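Local coordinates for protein glucose-6-phosphate 1-dehydrogenase (Kluyveromyces lactis, PDB 7E6I) that catalyses the NADP-dependent oxidation of glucose 6-phosphate to 6-phosphogluconolactone, the step that opens the oxidative pentose phosphate pathway, at residues Asn78-Leu81 with Ser82-Tyr86; Glu404-Asn408 with Tyr409-Glu413; Gly230-Ser234 with Ile235-Arg239. All coordinates share one frame; numbering follows the deposited sequence.

In the fold
Following the chain from the N terminus, contact 1 comes first, in the NAD-binding domain, where helix 74-83 turns into strand 84-88, an outermost strand of the six-stranded parallel sheet. Contact 3 follows, in the C-terminal domain, at the junction between the short helix 229-232 and the long helix 236-254, close to the bound glucose 6-phosphate. Contact 2 is last, also in the C-terminal domain, where the chain leaves helix 403-406 toward helix 414-423 and rests on helix 188-191. Each closes a turn within one continuous stretch, so the three lie in series, neither nested nor crossing. None touches another; contacts 2 and 3 fall on opposite sides of the chain's centre.

Contact 1: residues Asn78-Leu81 with Ser82-Tyr86; sequences NEFL and SMVSY
Phe-80 and Val-84 meet across the turn that ends helix 74-83, with CG2 of Val-84 lying over one face of the phenyl ring, toward its rim and 4.1 Å from CZ of Phe-80. The ring reaches this place because CG of Phe-80 stands anti to the backbone N (chi1 174°). A flat ring and a compact branched residue suit this buried spot, where each offers only carbon to the other. Met-83 approaches the same ring obliquely, its sulfur 4.5 Å from CD1 of Phe-80; its CG packs on Glu-79 O and Phe-80 O.

The backbone beneath shows the helix tightening as it stops. Ser-82 N still makes a helical i to i-4 bond to Asn-78 O, at 3.1 Å, but the next two amides reach back only three residues. Met-83 N binds Phe-80 O at 2.8 Å and Val-84 N binds Leu-81 O at 3.0 Å, the i to i-3 pattern of a 3-10 turn. Ser-82 adds a side-chain bond, its OG donating to Glu-79 O at 2.9 Å. A small hydroxyl residue fits this exposed place because it can turn back onto a carbonyl.

Further out, Arg-58 donates to Val-84 O and, weakly, to Leu-81 O, linking both sides of the turn to helix 54-61. Phe-80 meets the ring of Phe-30 and touches Leu-29, both on helix 19-34, while Val-84 lies against Phe-26 of that helix and Ile-44 of strand 43-48. Met-83 and Ser-85 form backbone hydrogen bonds with Ile-44, and Ser-85 also with Gly-46, so strand 84-88 runs parallel to 43-48 at the sheet margin. The path from strand 43-48 through helices 54-61 and 74-83 into strand 84-88 is a beta-alpha-beta crossover of the Rossmann-type domain.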
loop_
_atom_site.group_PDB
_atom_site.type_symbol
_atom_site.label_atom_id
_atom_site.label_comp_id
_atom_site.label_asym_id
_atom_site.label_seq_id
_atom_site.Cartn_x
_atom_site.Cartn_y
_atom_site.Cartn_z
ATOM N N ASN A 78 9.069 -1.765 28.545
ATOM C CA ASN A 78 8.697 -0.855 29.624
ATOM C C ASN A 78 9.285 0.528 29.401
ATOM O O ASN A 78 8.640 1.537 29.707
ATOM C CB ASN A 78 9.143 -1.420 30.969
ATOM C CG ASN A 78 8.624 -2.819 31.207
ATOM O OD1 ASN A 78 7.436 -3.100 31.023
ATOM N ND2 ASN A 78 9.514 -3.711 31.619
ATOM N N GLU A 79 10.507 0.592 28.871
ATOM C CA GLU A 79 11.086 1.871 28.471
ATOM C C GLU A 79 10.140 2.628 27.548
ATOM O O GLU A 79 9.815 3.798 27.787
ATOM C CB GLU A 79 12.416 1.630 27.768
ATOM C CG GLU A 79 13.635 1.787 28.615
ATOM C CD GLU A 79 14.880 1.420 27.849
ATOM O OE1 GLU A 79 14.894 0.327 27.242
ATOM O OE2 GLU A 79 15.835 2.226 27.835
ATOM N N PHE A 80 9.678 1.954 26.491
ATOM C CA PHE A 80 8.820 2.586 25.495
ATOM C C PHE A 80 7.501 3.054 26.108
ATOM O O PHE A 80 7.080 4.199 25.901
ATOM C CB PHE A 80 8.570 1.605 24.351
ATOM C CG PHE A 80 7.588 2.093 23.336
ATOM C CD1 PHE A 80 7.939 3.088 22.437
ATOM C CD2 PHE A 80 6.310 1.561 23.279
ATOM C CE1 PHE A 80 7.037 3.541 21.501
ATOM C CE2 PHE A 80 5.403 2.011 22.339
ATOM C CZ PHE A 80 5.766 3.002 21.450
ATOM N N LEU A 81 6.827 2.170 26.854
ATOM C CA LEU A 81 5.547 2.525 27.461
ATOM C C LEU A 81 5.675 3.771 28.326
ATOM O O LEU A 81 4.763 4.602 28.373
ATOM C CB LEU A 81 5.010 1.350 28.279
ATOM C CG LEU A 81 4.646 0.107 27.459
ATOM C CD1 LEU A 81 3.801 -0.877 28.257
ATOM C CD2 LEU A 81 3.905 0.521 26.210
ATOM N N SER A 82 6.816 3.934 28.991
ATOM C CA SER A 82 7.027 5.108 29.827
ATOM C C SER A 82 7.107 6.400 29.023
ATOM O O SER A 82 6.929 7.478 29.595
ATOM C CB SER A 82 8.298 4.937 30.658
ATOM O OG SER A 82 9.380 5.624 30.059
ATOM N N MET A 83 7.378 6.329 27.720
ATOM C CA MET A 83 7.347 7.517 26.871
ATOM C C MET A 83 5.951 7.847 26.365
ATOM O O MET A 83 5.751 8.924 25.793
ATOM C CB MET A 83 8.291 7.338 25.681
ATOM C CG MET A 83 9.439 6.407 25.975
ATOM S SD MET A 83 10.486 6.079 24.539
ATOM C CE MET A 83 10.803 7.727 23.940
ATOM N N VAL A 84 4.990 6.959 26.577
ATOM C CA VAL A 84 3.642 7.087 26.046
ATOM C C VAL A 84 2.736 7.635 27.134
ATOM O O VAL A 84 2.799 7.196 28.290
ATOM C CB VAL A 84 3.132 5.724 25.549
ATOM C CG1 VAL A 84 1.640 5.749 25.377
ATOM C CG2 VAL A 84 3.831 5.345 24.265
ATOM N N SER A 85 1.890 8.595 26.768
ATOM C CA SER A 85 0.903 9.168 27.669
ATOM C C SER A 85 -0.390 9.383 26.894
ATOM O O SER A 85 -0.434 9.201 25.674
ATOM C CB SER A 85 1.407 10.474 28.286
ATOM O OG SER A 85 1.212 11.556 27.399
ATOM N N TYR A 86 -1.451 9.777 27.618
ATOM C CA TYR A 86 -2.790 9.922 27.051
ATOM C C TYR A 86 -3.417 11.254 27.442
ATOM O O TYR A 86 -3.281 11.719 28.577
ATOM C CB TYR A 86 -3.717 8.788 27.497
ATOM C CG TYR A 86 -5.072 8.767 26.796
ATOM C CD1 TYR A 86 -5.308 7.907 25.727
ATOM C CD2 TYR A 86 -6.121 9.591 27.217
ATOM C CE1 TYR A 86 -6.545 7.871 25.093
ATOM C CE2 TYR A 86 -7.363 9.563 26.582
ATOM C CZ TYR A 86 -7.571 8.701 25.523
ATOM O OH TYR A 86 -8.795 8.661 24.883
#

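Contact 2: residues Glu404-Asn408 with Tyr409-Glu413; sequences ERYKN and YWIPE
Tyr-409 N turns back toward Arg-405 O and Tyr-406 O through two long, weak bonds, of 3.5 and 3.3 Å, as the chain comes off helix 403-406. Arg-405 O is also the acceptor for Asn-408 N, at 3.2 Å, and lies in the plane of the Tyr-409 ring, at its edge, 3.3 Å from CD1 of Tyr-409. On one face of that ring sits the amide oxygen of Asn-408, with OD1 of Asn-408 3.5 Å from CD1 of Tyr-409 and the amide plane turned 39° from the ring. Both residues are exposed, and the short asparagine, at chi1 179°, can bring its oxygen over the neighbouring ring.

In the C-terminal domain, after strand 393-401, this short helix gives way to an irregular connection that leads to helix 414-423, with Glu-413 at its N-cap position. Within the connection Ile-411 folds back over Tyr-406. Its CG1, opposite the carbonyl carbon (chi1 -62°), makes a CH-pi contact with one face of the Tyr-406 ring, offset toward the rim on the CB side, 3.8 Å from CG of Tyr-406. CD1 of Ile-411 comes to 4.1 Å from CD1 of Tyr-406. An aliphatic branch over an aromatic face packs an apolar patch against helix 188-191, which follows the substrate-binding residues ending at Lys-187; both residues touch its Glu-188, and Tyr-406 meets the ring of Tyr-402.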
loop_
_atom_site.group_PDB
_atom_site.type_symbol
_atom_site.label_atom_id
_atom_site.label_comp_id
_atom_site.label_asym_id
_atom_site.label_seq_id
_atom_site.Cartn_x
_atom_site.Cartn_y
_atom_site.Cartn_z
ATOM N N GLU A 404 17.908 -15.453 2.316
ATOM C CA GLU A 404 19.359 -15.435 2.473
ATOM C C GLU A 404 19.803 -14.234 3.299
ATOM O O GLU A 404 20.249 -14.375 4.441
ATOM C CB GLU A 404 20.056 -15.386 1.110
ATOM C CG GLU A 404 19.983 -16.654 0.284
ATOM C CD GLU A 404 20.103 -16.367 -1.207
ATOM O OE1 GLU A 404 19.310 -16.933 -1.998
ATOM O OE2 GLU A 404 20.988 -15.560 -1.584
ATOM N N ARG A 405 19.632 -13.042 2.741
ATOM C CA ARG A 405 20.173 -11.831 3.339
ATOM C C ARG A 405 19.343 -11.300 4.504
ATOM O O ARG A 405 19.866 -10.538 5.324
ATOM C CB ARG A 405 20.292 -10.777 2.247
ATOM C CG ARG A 405 20.789 -11.411 0.974
ATOM C CD ARG A 405 21.257 -10.377 -0.033
ATOM N NE ARG A 405 20.190 -9.518 -0.511
ATOM C CZ ARG A 405 20.399 -8.287 -0.976
ATOM N NH1 ARG A 405 21.630 -7.798 -1.046
ATOM N NH2 ARG A 405 19.415 -7.534 -1.403
ATOM N N TYR A 406 18.067 -11.681 4.605
ATOM C CA TYR A 406 17.200 -11.045 5.594
ATOM C C TYR A 406 17.382 -11.637 6.986
ATOM O O TYR A 406 17.118 -10.950 7.977
ATOM C CB TYR A 406 15.729 -11.133 5.167
ATOM C CG TYR A 406 15.388 -10.295 3.944
ATOM C CD1 TYR A 406 16.346 -9.472 3.351
ATOM C CD2 TYR A 406 14.114 -10.330 3.376
ATOM C CE1 TYR A 406 16.049 -8.704 2.224
ATOM C CE2 TYR A 406 13.802 -9.562 2.244
ATOM C CZ TYR A 406 14.779 -8.747 1.671
ATOM O OH TYR A 406 14.515 -7.966 0.549
ATOM N N LYS A 407 17.836 -12.892 7.088
ATOM C CA LYS A 407 18.188 -13.445 8.393
ATOM C C LYS A 407 19.356 -12.702 9.035
ATOM O O LYS A 407 19.661 -12.950 10.207
ATOM C CB LYS A 407 18.516 -14.942 8.272
ATOM C CG LYS A 407 17.303 -15.846 8.013
ATOM C CD LYS A 407 17.518 -16.790 6.829
ATOM C CE LYS A 407 16.484 -17.917 6.792
ATOM N NZ LYS A 407 15.133 -17.496 7.285
ATOM N N ASN A 408 20.003 -11.796 8.294
ATOM C CA ASN A 408 21.102 -10.956 8.755
ATOM C C ASN A 408 20.655 -9.548 9.130
ATOM O O ASN A 408 21.196 -8.962 10.074
ATOM C CB ASN A 408 22.185 -10.882 7.664
ATOM C CG ASN A 408 23.377 -10.004 8.051
ATOM O OD1 ASN A 408 23.235 -8.812 8.347
ATOM N ND2 ASN A 408 24.568 -10.593 8.028
ATOM N N TYR A 409 19.687 -8.983 8.412
ATOM C CA TYR A 409 19.260 -7.608 8.628
ATOM C C TYR A 409 17.932 -7.552 9.389
ATOM O O TYR A 409 17.222 -8.546 9.553
ATOM C CB TYR A 409 19.121 -6.864 7.291
ATOM C CG TYR A 409 20.410 -6.556 6.547
ATOM C CD1 TYR A 409 21.093 -7.554 5.848
ATOM C CD2 TYR A 409 20.917 -5.258 6.503
ATOM C CE1 TYR A 409 22.261 -7.273 5.144
ATOM C CE2 TYR A 409 22.083 -4.965 5.803
ATOM C CZ TYR A 409 22.754 -5.978 5.125
ATOM O OH TYR A 409 23.915 -5.701 4.431
ATOM N N TRP A 410 17.608 -6.347 9.852
ATOM C CA TRP A 410 16.313 -6.036 10.447
ATOM C C TRP A 410 15.398 -5.526 9.340
ATOM O O TRP A 410 15.660 -4.474 8.750
ATOM C CB TRP A 410 16.501 -5.009 11.562
ATOM C CG TRP A 410 15.437 -3.942 11.778
ATOM C CD1 TRP A 410 15.617 -2.569 11.748
ATOM C CD2 TRP A 410 14.080 -4.151 12.140
ATOM N NE1 TRP A 410 14.437 -1.925 12.032
ATOM C CE2 TRP A 410 13.478 -2.873 12.277
ATOM C CE3 TRP A 410 13.303 -5.288 12.335
ATOM C CZ2 TRP A 410 12.151 -2.716 12.610
ATOM C CZ3 TRP A 410 11.988 -5.131 12.656
ATOM C CH2 TRP A 410 11.419 -3.855 12.799
ATOM N N ILE A 411 14.351 -6.288 9.035
ATOM C CA ILE A 411 13.379 -5.901 8.016
ATOM C C ILE A 411 12.149 -5.316 8.701
ATOM O O ILE A 411 11.319 -6.059 9.243
ATOM C CB ILE A 411 12.998 -7.088 7.117
ATOM C CG1 ILE A 411 14.222 -7.611 6.357
ATOM C CG2 ILE A 411 11.904 -6.679 6.121
ATOM C CD1 ILE A 411 15.175 -6.535 5.911
ATOM N N PRO A 412 11.990 -3.998 8.687
ATOM C CA PRO A 412 10.833 -3.376 9.333
ATOM C C PRO A 412 9.521 -3.758 8.667
ATOM O O PRO A 412 9.467 -4.117 7.489
ATOM C CB PRO A 412 11.104 -1.879 9.165
ATOM C CG PRO A 412 11.985 -1.809 7.980
ATOM C CD PRO A 412 12.857 -3.009 8.030
ATOM N N GLU A 413 8.450 -3.657 9.449
ATOM C CA GLU A 413 7.098 -3.685 8.916
ATOM C C GLU A 413 6.798 -2.401 8.144
ATOM O O GLU A 413 7.464 -1.373 8.314
ATOM C CB GLU A 413 6.082 -3.849 10.049
ATOM C CG GLU A 413 6.217 -5.144 10.804
ATOM C CD GLU A 413 5.342 -6.230 10.225
ATOM O OE1 GLU A 413 4.826 -6.040 9.097
ATOM O OE2 GLU A 413 5.177 -7.274 10.893
#

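Contact 3: residues Gly230-Ser234 with Ile235-Arg239; sequences GYFDS and IGIIR
Phe-232 lays its ring against the backbone of Gly-236 and Ile-237, and this is the close-packed side of the turn. Gly-236 N lies over one face, toward the rim, while CZ of Phe-232 comes within 3.6 Å of Gly-236 C. A chi1 of -163° swings the ring away from its own amide and alongside the carbonyl carbon, toward the start of the next helix, where CD1 of Ile-237 meets CZ of Phe-232 at 4.2 Å. Glycine suits position 236 because its phi is positive (82°).

Phe-232 O is held by two amides, Ile-235 N at 2.8 Å and Gly-236 N at 3.0 Å, the latter almost in line with the C=O bond.

The other side is looser. Ser-234 is exposed, and its OG makes a weak bond to Tyr-231 O. Ile-235 is partly exposed, its CG1 resting 3.5 Å from Tyr-231 O.

Arg-239, by contrast, is firmly held at the end of the turn. Its NH1 donates to Ile-235 O at 3.0 Å with that oxygen in the guanidinium plane; its NE donates to His-157 O, and its NH1 also forms a salt bridge with Glu-451.

The turn joins helix 229-232 to helix 236-254 at the substrate site: the side chain of Phe-232 lies about 5 Å from the bound glucose 6-phosphate and touches Asp-240 of its pocket, while Ile-237 touches Lys-339, another pocket residue.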
loop_
_atom_site.group_PDB
_atom_site.type_symbol
_atom_site.label_atom_id
_atom_site.label_comp_id
_atom_site.label_asym_id
_atom_site.label_seq_id
_atom_site.Cartn_x
_atom_site.Cartn_y
_atom_site.Cartn_z
ATOM N N GLY A 230 -21.442 -6.864 4.633
ATOM C CA GLY A 230 -22.282 -5.694 4.442
ATOM C C GLY A 230 -21.470 -4.432 4.251
ATOM O O GLY A 230 -21.846 -3.548 3.480
ATOM N N TYR A 231 -20.340 -4.337 4.947
ATOM C CA TYR A 231 -19.425 -3.220 4.749
ATOM C C TYR A 231 -18.761 -3.286 3.378
ATOM O O TYR A 231 -18.647 -2.270 2.678
ATOM C CB TYR A 231 -18.363 -3.232 5.842
ATOM C CG TYR A 231 -18.900 -2.915 7.211
ATOM C CD1 TYR A 231 -19.590 -1.733 7.451
ATOM C CD2 TYR A 231 -18.721 -3.802 8.271
ATOM C CE1 TYR A 231 -20.085 -1.438 8.710
ATOM C CE2 TYR A 231 -19.214 -3.519 9.529
ATOM C CZ TYR A 231 -19.891 -2.333 9.742
ATOM O OH TYR A 231 -20.387 -2.048 10.991
ATOM N N PHE A 232 -18.304 -4.472 2.985
ATOM C CA PHE A 232 -17.589 -4.607 1.730
ATOM C C PHE A 232 -18.478 -4.292 0.541
ATOM O O PHE A 232 -17.963 -3.959 -0.537
ATOM C CB PHE A 232 -17.025 -6.021 1.625
ATOM C CG PHE A 232 -15.947 -6.178 0.594
ATOM C CD1 PHE A 232 -14.649 -5.781 0.862
ATOM C CD2 PHE A 232 -16.224 -6.752 -0.635
ATOM C CE1 PHE A 232 -13.646 -5.950 -0.080
ATOM C CE2 PHE A 232 -15.230 -6.909 -1.581
ATOM C CZ PHE A 232 -13.941 -6.512 -1.303
ATOM N N ASP A 233 -19.799 -4.352 0.730
ATOM C CA ASP A 233 -20.721 -4.284 -0.398
ATOM C C ASP A 233 -20.587 -2.970 -1.149
ATOM O O ASP A 233 -20.633 -2.947 -2.380
ATOM C CB ASP A 233 -22.156 -4.476 0.082
ATOM C CG ASP A 233 -23.091 -4.795 -1.049
ATOM O OD1 ASP A 233 -22.941 -5.897 -1.609
ATOM O OD2 ASP A 233 -23.950 -3.950 -1.397
ATOM N N SER A 234 -20.415 -1.875 -0.434
ATOM C CA SER A 234 -20.261 -0.583 -1.074
ATOM C C SER A 234 -18.818 -0.293 -1.481
ATOM O O SER A 234 -18.563 0.755 -2.087
ATOM C CB SER A 234 -20.753 0.511 -0.133
ATOM O OG SER A 234 -20.043 0.445 1.094
ATOM N N ILE A 235 -17.874 -1.183 -1.147
ATOM C CA ILE A 235 -16.456 -1.009 -1.460
ATOM C C ILE A 235 -16.123 -1.755 -2.750
ATOM O O ILE A 235 -15.901 -1.132 -3.797
ATOM C CB ILE A 235 -15.556 -1.518 -0.320
ATOM C CG1 ILE A 235 -15.874 -0.845 1.018
ATOM C CG2 ILE A 235 -14.104 -1.279 -0.662
ATOM C CD1 ILE A 235 -15.968 0.638 0.943
ATOM N N GLY A 236 -16.070 -3.091 -2.671
ATOM C CA GLY A 236 -15.661 -3.937 -3.773
ATOM C C GLY A 236 -14.147 -4.047 -3.890
ATOM O O GLY A 236 -13.390 -3.225 -3.379
ATOM N N ILE A 237 -13.702 -5.089 -4.603
ATOM C CA ILE A 237 -12.279 -5.421 -4.597
ATOM C C ILE A 237 -11.482 -4.362 -5.330
ATOM O O ILE A 237 -10.320 -4.095 -4.989
ATOM C CB ILE A 237 -12.041 -6.824 -5.198
ATOM C CG1 ILE A 237 -10.657 -7.344 -4.826
ATOM C CG2 ILE A 237 -12.182 -6.823 -6.711
ATOM C CD1 ILE A 237 -10.475 -7.551 -3.358
ATOM N N ILE A 238 -12.092 -3.731 -6.333
ATOM C CA ILE A 238 -11.378 -2.753 -7.132
ATOM C C ILE A 238 -11.007 -1.557 -6.275
ATOM O O ILE A 238 -9.840 -1.157 -6.220
ATOM C CB ILE A 238 -12.212 -2.357 -8.361
ATOM C CG1 ILE A 238 -12.475 -3.607 -9.201
ATOM C CG2 ILE A 238 -11.486 -1.312 -9.176
ATOM C CD1 ILE A 238 -13.411 -3.397 -10.328
ATOM N N ARG A 239 -11.979 -1.000 -5.563
ATOM C CA ARG A 239 -11.689 0.076 -4.622
ATOM C C ARG A 239 -10.796 -0.392 -3.493
ATOM O O ARG A 239 -9.996 0.390 -2.970
ATOM C CB ARG A 239 -12.983 0.616 -4.016
ATOM C CG ARG A 239 -13.603 1.756 -4.747
ATOM C CD ARG A 239 -14.578 2.487 -3.855
ATOM N NE ARG A 239 -15.508 3.245 -4.674
ATOM C CZ ARG A 239 -16.587 2.721 -5.236
ATOM N NH1 ARG A 239 -16.867 1.435 -5.049
ATOM N NH2 ARG A 239 -17.392 3.478 -5.974
#